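Local coordinates for protein CDP-glucose 4,6-dehydratase (Salmonella enterica subsp. enterica serovar Typhi, PDB 1WVG) that catalyses the NAD(+)-dependent dehydration of CDP-D-glucose to CDP-4-dehydro-6-deoxy-D-glucose, an early step toward the dideoxy sugars of the lipopolysaccharide O-antigen, at residues A[170-173]-A[177-180]; A[246-251]-A[312-317]; A[277-282]-A[328-333]. All blocks are in the same frame, centred on the assembly; numbering follows the deposited sequence.

In the fold
The three contacts are spread across the Rossmann-type fold of an extended short-chain dehydrogenase/reductase. Contact 1 comes first along the chain, at the C-terminal end of helix 156-175. Contacts 2 and 3 interleave, so the chain runs 246-251, 277-282, 312-317, 328-333, and helices 308-314 and 322-337 are consecutive. Centres of contacts 1 and 2 are 19 Å apart and those of contacts 2 and 3 are 32 Å apart; contacts 1 and 3, with centres 45 Å apart, lie on opposite sides of the chain's centre. Contact 1 borders a second subunit, contact 2 packs near the central parallel sheet, and contact 3 joins two helices of the C-terminal part.

Contact 1 (A[170-173]-A[177-180])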
# COMPACT_ATOMS: atom_id res chain seq x y z
N ALA A 170 16.79 1.12 -13.13
CA ALA A 170 17.75 0.02 -13.09
C ALA A 170 19.10 0.52 -13.60
O ALA A 170 20.18 0.14 -13.12
CB ALA A 170 17.25 -1.25 -13.78
N PHE A 171 19.08 1.41 -14.59
CA PHE A 171 20.34 1.94 -15.07
C PHE A 171 20.93 2.79 -13.96
O PHE A 171 22.12 2.71 -13.63
CB PHE A 171 20.17 2.78 -16.34
CG PHE A 171 20.44 1.96 -17.57
CD1 PHE A 171 19.51 1.00 -18.00
CD2 PHE A 171 21.62 2.10 -18.30
CE1 PHE A 171 19.74 0.22 -19.14
CE2 PHE A 171 21.87 1.32 -19.44
CZ PHE A 171 20.92 0.38 -19.86
N ARG A 172 20.05 3.60 -13.38
CA ARG A 172 20.49 4.44 -12.31
C ARG A 172 21.14 3.62 -11.23
O ARG A 172 22.24 3.93 -10.81
CB ARG A 172 19.39 5.24 -11.69
CG ARG A 172 19.91 6.23 -10.66
CD ARG A 172 18.79 7.07 -10.04
NE ARG A 172 17.89 7.83 -10.94
CZ ARG A 172 16.58 7.54 -11.13
NH1 ARG A 172 16.00 6.50 -10.53
NH2 ARG A 172 15.81 8.29 -11.94
N ASN A 173 20.43 2.58 -10.78
CA ASN A 173 20.90 1.70 -9.71
C ASN A 173 22.21 1.00 -10.01
O ASN A 173 23.17 1.06 -9.22
CB ASN A 173 19.85 0.64 -9.27
CG ASN A 173 18.87 1.19 -8.25
OD1 ASN A 173 19.23 2.06 -7.43
ND2 ASN A 173 17.64 0.67 -8.29
N ASN A 177 24.85 4.96 -10.05
CA ASN A 177 24.44 4.98 -8.66
C ASN A 177 24.83 6.22 -7.88
O ASN A 177 25.99 6.58 -7.79
CB ASN A 177 24.83 3.68 -7.96
CG ASN A 177 24.05 3.49 -6.70
OD1 ASN A 177 24.09 4.29 -5.75
ND2 ASN A 177 23.27 2.44 -6.71
N PRO A 178 23.88 6.90 -7.26
CA PRO A 178 24.25 8.08 -6.48
C PRO A 178 25.45 7.84 -5.57
O PRO A 178 26.25 8.75 -5.35
CB PRO A 178 22.99 8.53 -5.74
CG PRO A 178 21.82 7.94 -6.52
CD PRO A 178 22.39 6.78 -7.36
N ALA A 179 25.59 6.61 -5.05
CA ALA A 179 26.69 6.21 -4.16
C ALA A 179 28.04 6.42 -4.81
O ALA A 179 28.96 7.01 -4.25
CB ALA A 179 26.61 4.74 -3.76
N ASN A 180 28.15 5.89 -6.01
CA ASN A 180 29.36 6.00 -6.77
C ASN A 180 29.32 7.19 -7.71
O ASN A 180 29.97 7.19 -8.76
CB ASN A 180 29.64 4.71 -7.56
CG ASN A 180 28.36 3.99 -7.90
OD1 ASN A 180 28.08 2.93 -7.33
ND2 ASN A 180 27.54 4.59 -8.76
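An Asx turn at Asn177 follows the C-terminal end of helix 156-175 and ties the departing loop back to that helix. The side-chain amide of Asn177 works at both ends. Asn177 ND2 donates to the backbone O of Asn173 at 2.9 Å, nearly straight (N-H...O 166°), arriving in the carbonyl plane on a lone pair and lying close to the plane of its own amide. Asn177 OD1 accepts from Ala179 N at 2.8 Å, which closes the turn. With CG anti to the backbone N (chi1 -162°), the amide reaches back to the last turn of the helix, and the two bonds together fix its rotation. The same bond brings Asn177 CB to 3.3 Å from Asn173 O.

Tyr154 of a second subunit packs on both Asn173 and Asn177, and Phe171 reaches Tyr104 of that subunit, consistent with the helix-bundle dimer interface of this family. Arg172 sends its guanidinium to another part of the fold, where NE bonds Leu188 O. What remains near the loop is the aliphatic start of its side chain: Arg172 CG lies 4.2 Å from Pro178 CD.

Contact 2 (A[246-251]-A[312-317])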
# COMPACT_ATOMS: atom_id res chain seq x y z
N ALA A 246 17.43 19.70 -15.29
CA ALA A 246 18.75 19.50 -15.89
C ALA A 246 19.79 20.40 -15.21
O ALA A 246 20.95 20.02 -14.99
CB ALA A 246 18.71 19.82 -17.38
N GLN A 247 19.38 21.62 -14.90
CA GLN A 247 20.26 22.55 -14.24
C GLN A 247 20.80 21.95 -12.93
O GLN A 247 22.01 21.86 -12.68
CB GLN A 247 19.44 23.82 -13.99
CG GLN A 247 19.43 24.70 -15.25
CD GLN A 247 18.38 25.81 -15.26
OE1 GLN A 247 18.03 26.31 -16.34
NE2 GLN A 247 17.87 26.18 -14.08
N ARG A 248 19.86 21.53 -12.10
CA ARG A 248 20.13 20.92 -10.81
C ARG A 248 20.95 19.66 -10.91
O ARG A 248 21.86 19.45 -10.14
CB ARG A 248 18.84 20.63 -10.08
CG ARG A 248 18.14 21.97 -9.94
CD ARG A 248 18.81 22.82 -8.86
NE ARG A 248 17.85 23.05 -7.80
CZ ARG A 248 18.12 23.17 -6.51
NH1 ARG A 248 19.36 23.12 -6.02
NH2 ARG A 248 17.08 23.35 -5.67
N LEU A 249 20.63 18.83 -11.89
CA LEU A 249 21.39 17.59 -12.06
C LEU A 249 22.83 17.90 -12.43
O LEU A 249 23.75 17.15 -12.14
CB LEU A 249 20.84 16.65 -13.17
CG LEU A 249 19.58 15.86 -12.78
CD1 LEU A 249 18.89 15.34 -14.06
CD2 LEU A 249 19.97 14.69 -11.87
N TYR A 250 22.98 19.01 -13.14
CA TYR A 250 24.31 19.41 -13.59
C TYR A 250 25.29 19.55 -12.45
O TYR A 250 26.42 19.05 -12.47
CB TYR A 250 24.27 20.71 -14.39
CG TYR A 250 25.41 20.71 -15.37
CD1 TYR A 250 25.23 20.23 -16.67
CD2 TYR A 250 26.68 21.19 -15.01
CE1 TYR A 250 26.27 20.23 -17.59
CE2 TYR A 250 27.73 21.20 -15.93
CZ TYR A 250 27.53 20.71 -17.22
OH TYR A 250 28.56 20.69 -18.14
N THR A 251 24.82 20.23 -11.43
CA THR A 251 25.66 20.41 -10.28
C THR A 251 25.45 19.47 -9.07
O THR A 251 26.42 19.22 -8.34
CB THR A 251 25.72 21.90 -10.02
OG1 THR A 251 24.39 22.38 -10.05
CG2 THR A 251 26.53 22.45 -11.19
N MET A 312 7.82 21.56 -3.77
CA MET A 312 8.68 21.69 -2.59
C MET A 312 10.14 21.49 -2.87
O MET A 312 10.97 22.27 -2.47
CB MET A 312 8.51 20.61 -1.52
CG MET A 312 7.15 20.02 -1.34
SD MET A 312 5.84 21.25 -1.31
CE MET A 312 4.64 20.30 -0.32
N GLN A 313 10.44 20.37 -3.47
CA GLN A 313 11.82 20.00 -3.71
C GLN A 313 12.65 20.74 -4.79
O GLN A 313 13.86 20.94 -4.59
CB GLN A 313 12.10 18.47 -3.58
CG GLN A 313 11.40 17.84 -2.36
CD GLN A 313 11.55 16.32 -2.25
OE1 GLN A 313 10.92 15.67 -1.39
NE2 GLN A 313 12.37 15.72 -3.11
N LEU A 314 12.02 21.10 -5.91
CA LEU A 314 12.72 21.79 -6.98
C LEU A 314 12.34 23.25 -6.93
O LEU A 314 12.98 24.10 -7.57
CB LEU A 314 12.29 21.28 -8.38
CG LEU A 314 12.90 19.94 -8.77
CD1 LEU A 314 12.20 19.38 -9.99
CD2 LEU A 314 14.40 20.11 -9.05
N GLY A 315 11.26 23.48 -6.16
CA GLY A 315 10.62 24.77 -5.98
C GLY A 315 10.01 25.19 -7.32
O GLY A 315 10.01 26.35 -7.68
N TRP A 316 9.51 24.23 -8.10
CA TRP A 316 8.95 24.55 -9.41
C TRP A 316 7.43 24.68 -9.37
O TRP A 316 6.75 23.87 -8.77
CB TRP A 316 9.38 23.45 -10.44
CG TRP A 316 8.67 23.50 -11.77
CD1 TRP A 316 9.13 24.07 -12.93
CD2 TRP A 316 7.36 22.99 -12.07
NE1 TRP A 316 8.20 23.94 -13.93
CE2 TRP A 316 7.12 23.27 -13.44
CE3 TRP A 316 6.41 22.29 -11.32
CZ2 TRP A 316 5.94 22.89 -14.05
CZ3 TRP A 316 5.26 21.91 -11.93
CH2 TRP A 316 5.03 22.22 -13.27
N HIS A 317 6.91 25.71 -10.02
CA HIS A 317 5.48 25.94 -10.06
C HIS A 317 5.08 26.31 -11.48
O HIS A 317 5.92 26.81 -12.24
CB HIS A 317 5.08 27.02 -9.04
CG HIS A 317 5.75 26.83 -7.69
ND1 HIS A 317 5.11 26.21 -6.62
CD2 HIS A 317 7.01 27.17 -7.27
CE1 HIS A 317 5.96 26.19 -5.60
NE2 HIS A 317 7.13 26.76 -5.96
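Arg248 is directed at helix 308-314, and Leu314 meets it with one branch of its fork, CD2. Arg248 CG and Leu314 CD2 come within 4.3 Å, while the backbones stay well apart, with Arg248 CA and Leu314 CA 8.4 Å from each other. The contact is small and mixed: a leucine methyl against the CG methylene of a charged chain. That methylene sits beside the backbone N of Arg248 and anti to its carbonyl carbon (chi1 -59°).

Beyond CG the arginine bends twice, at chi2 and chi3 (chi2 -75°), which carries the guanidinium past Leu314 toward the backbone of Gln313. Arg248 NH2 lies 4.2 Å from Gln313 O, approaching at a slant and too far for a hydrogen bond. The side chain of Gln313 leads away from the arginine, so its carbonyl is the part approached. The firm partner of the guanidinium is Glu252, which forms a salt bridge with NH1 and lies one turn further along the chain.

Phe256 of helix 253-256 touches both Arg248 and Leu314, and Trp260 and Phe262 of strand 259-262 pack on Leu314. Helix 236-251 in turn rests through Ala246 and Leu249 on strand 126-130, so the contact joins helix 308-314 to the helical layer beside the Rossmann sheet.

Contact 3 (A[277-282]-A[328-333]); sequences DKMVTL and RIVKWH
Met279 and Leu282 meet Ile329 and Val330 in a wholly apolar helix-helix contact in the C-terminal part of this extended dehydrogenase/reductase, and no flat group enters it. The rings of the second helix are turned to other partners. His333 packs on Leu212 and Glu216 of helix 207-216 and meets the ring of Trp336 with planes about 50° apart, whereas Trp332 hydrogen-bonds Ser346 OG through NE1.

Helices 272-283 and 322-337 run in broadly the same direction, the short segments crossing at -45° with their axes 10.5 Å apart at closest approach. The backbones draw nearest at Leu282 and Val330, whose CA atoms are 7.0 Å apart. Val330 supplies the main point of contact. Val330 CG2 meets Leu282 CB at 3.7 Å, crossing the leucine at a slant. The same Val330 CG2 lies 4.0 Å from Leu282 CD1. It also faces the thioether, with Val330 CG2 4.2 Å from Met279 SD. One methyl of Val330 thus touches two side chains three residues apart on helix 272-283.

The thioether of Met279 is folded rather than extended, bent at both chi2 and chi3 (chi2 -63°). This brings the sulfur alongside Val330, the two side chains passing in opposite directions, and swings the terminal methyl on toward Ile329. Leu326, one turn before Val330, packs against both Met279 and Leu282 and lengthens the same apolar seam. Ile329 is buried, and its side chain lies about 11 Å from the bound cytidine-5'-diphospho-beta-D-xylose, so Ile329 itself does not touch the nucleotide sugar. Met279 CE meets Ile329 CG2, methyl to methyl, at 4.4 Å.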
# COMPACT_ATOMS: atom_id res chain seq x y z
N ASP A 277 -15.78 22.95 -24.84
CA ASP A 277 -16.72 24.04 -24.71
C ASP A 277 -16.02 25.39 -24.73
O ASP A 277 -16.41 26.41 -25.35
CB ASP A 277 -17.60 23.85 -23.45
CG ASP A 277 -18.80 22.97 -23.68
OD1 ASP A 277 -19.14 22.56 -24.77
OD2 ASP A 277 -19.41 22.64 -22.58
N LYS A 278 -14.92 25.42 -24.02
CA LYS A 278 -14.17 26.66 -23.95
C LYS A 278 -13.57 27.09 -25.30
O LYS A 278 -13.59 28.27 -25.74
CB LYS A 278 -13.13 26.53 -22.84
CG LYS A 278 -12.53 27.89 -22.46
CD LYS A 278 -13.58 28.96 -22.16
CE LYS A 278 -13.44 29.58 -20.77
NZ LYS A 278 -14.73 29.71 -20.06
N MET A 279 -13.00 26.06 -25.93
CA MET A 279 -12.38 26.18 -27.23
C MET A 279 -13.42 26.74 -28.24
O MET A 279 -13.15 27.70 -28.97
CB MET A 279 -11.78 24.81 -27.63
CG MET A 279 -10.46 24.49 -26.90
SD MET A 279 -9.14 25.70 -27.33
CE MET A 279 -8.49 24.86 -28.81
N VAL A 280 -14.63 26.15 -28.24
CA VAL A 280 -15.74 26.58 -29.11
C VAL A 280 -15.90 28.09 -28.96
O VAL A 280 -15.93 28.91 -29.89
CB VAL A 280 -17.04 25.86 -28.73
CG1 VAL A 280 -18.27 26.69 -29.08
CG2 VAL A 280 -17.11 24.42 -29.29
N THR A 281 -15.97 28.46 -27.70
CA THR A 281 -16.11 29.83 -27.33
C THR A 281 -14.95 30.71 -27.80
O THR A 281 -15.15 31.80 -28.32
CB THR A 281 -16.23 29.84 -25.81
OG1 THR A 281 -17.53 29.40 -25.46
CG2 THR A 281 -15.91 31.22 -25.26
N LEU A 282 -13.73 30.22 -27.57
CA LEU A 282 -12.52 30.92 -27.92
C LEU A 282 -12.42 31.13 -29.40
O LEU A 282 -11.97 32.18 -29.87
CB LEU A 282 -11.38 30.01 -27.47
CG LEU A 282 -11.10 30.25 -26.01
CD1 LEU A 282 -9.83 29.50 -25.61
CD2 LEU A 282 -10.85 31.74 -25.82
N ARG A 328 -4.11 31.20 -25.56
CA ARG A 328 -2.85 31.29 -26.28
C ARG A 328 -2.76 30.30 -27.42
O ARG A 328 -2.19 30.64 -28.44
CB ARG A 328 -1.66 31.06 -25.35
CG ARG A 328 -1.33 32.32 -24.57
CD ARG A 328 -0.37 32.03 -23.41
NE ARG A 328 0.11 33.24 -22.71
CZ ARG A 328 0.94 34.17 -23.21
NH1 ARG A 328 1.45 34.10 -24.44
NH2 ARG A 328 1.30 35.21 -22.46
N ILE A 329 -3.32 29.10 -27.26
CA ILE A 329 -3.28 28.11 -28.35
C ILE A 329 -4.04 28.61 -29.57
O ILE A 329 -3.65 28.39 -30.73
CB ILE A 329 -3.95 26.82 -27.92
CG1 ILE A 329 -3.05 26.14 -26.93
CG2 ILE A 329 -4.19 25.83 -29.04
CD1 ILE A 329 -3.69 24.85 -26.42
N VAL A 330 -5.16 29.27 -29.27
CA VAL A 330 -6.06 29.83 -30.26
C VAL A 330 -5.39 30.94 -31.05
O VAL A 330 -5.38 30.99 -32.26
CB VAL A 330 -7.26 30.41 -29.56
CG1 VAL A 330 -7.81 31.51 -30.46
CG2 VAL A 330 -8.28 29.29 -29.33
N LYS A 331 -4.84 31.84 -30.31
CA LYS A 331 -4.14 32.92 -30.90
C LYS A 331 -3.09 32.38 -31.80
O LYS A 331 -2.97 32.82 -32.93
CB LYS A 331 -3.51 33.77 -29.82
CG LYS A 331 -4.49 34.84 -29.39
CD LYS A 331 -4.04 35.72 -28.24
CE LYS A 331 -5.25 36.34 -27.54
NZ LYS A 331 -4.90 37.03 -26.28
N TRP A 332 -2.32 31.43 -31.29
CA TRP A 332 -1.22 30.86 -32.07
C TRP A 332 -1.70 30.24 -33.37
O TRP A 332 -1.17 30.48 -34.45
CB TRP A 332 -0.32 29.87 -31.27
CG TRP A 332 1.01 29.48 -31.88
CD1 TRP A 332 2.28 29.90 -31.50
CD2 TRP A 332 1.23 28.54 -32.95
NE1 TRP A 332 3.28 29.28 -32.25
CE2 TRP A 332 2.64 28.44 -33.14
CE3 TRP A 332 0.37 27.81 -33.76
CZ2 TRP A 332 3.16 27.64 -34.15
CZ3 TRP A 332 0.90 26.99 -34.73
CH2 TRP A 332 2.28 26.91 -34.91
N HIS A 333 -2.70 29.40 -33.24
CA HIS A 333 -3.22 28.73 -34.41
C HIS A 333 -3.67 29.68 -35.51
O HIS A 333 -3.35 29.50 -36.69
CB HIS A 333 -4.31 27.73 -34.02
CG HIS A 333 -4.44 26.68 -35.05
ND1 HIS A 333 -3.48 25.69 -35.19
CD2 HIS A 333 -5.45 26.46 -35.94
CE1 HIS A 333 -3.91 24.90 -36.18
NE2 HIS A 333 -5.09 25.33 -36.64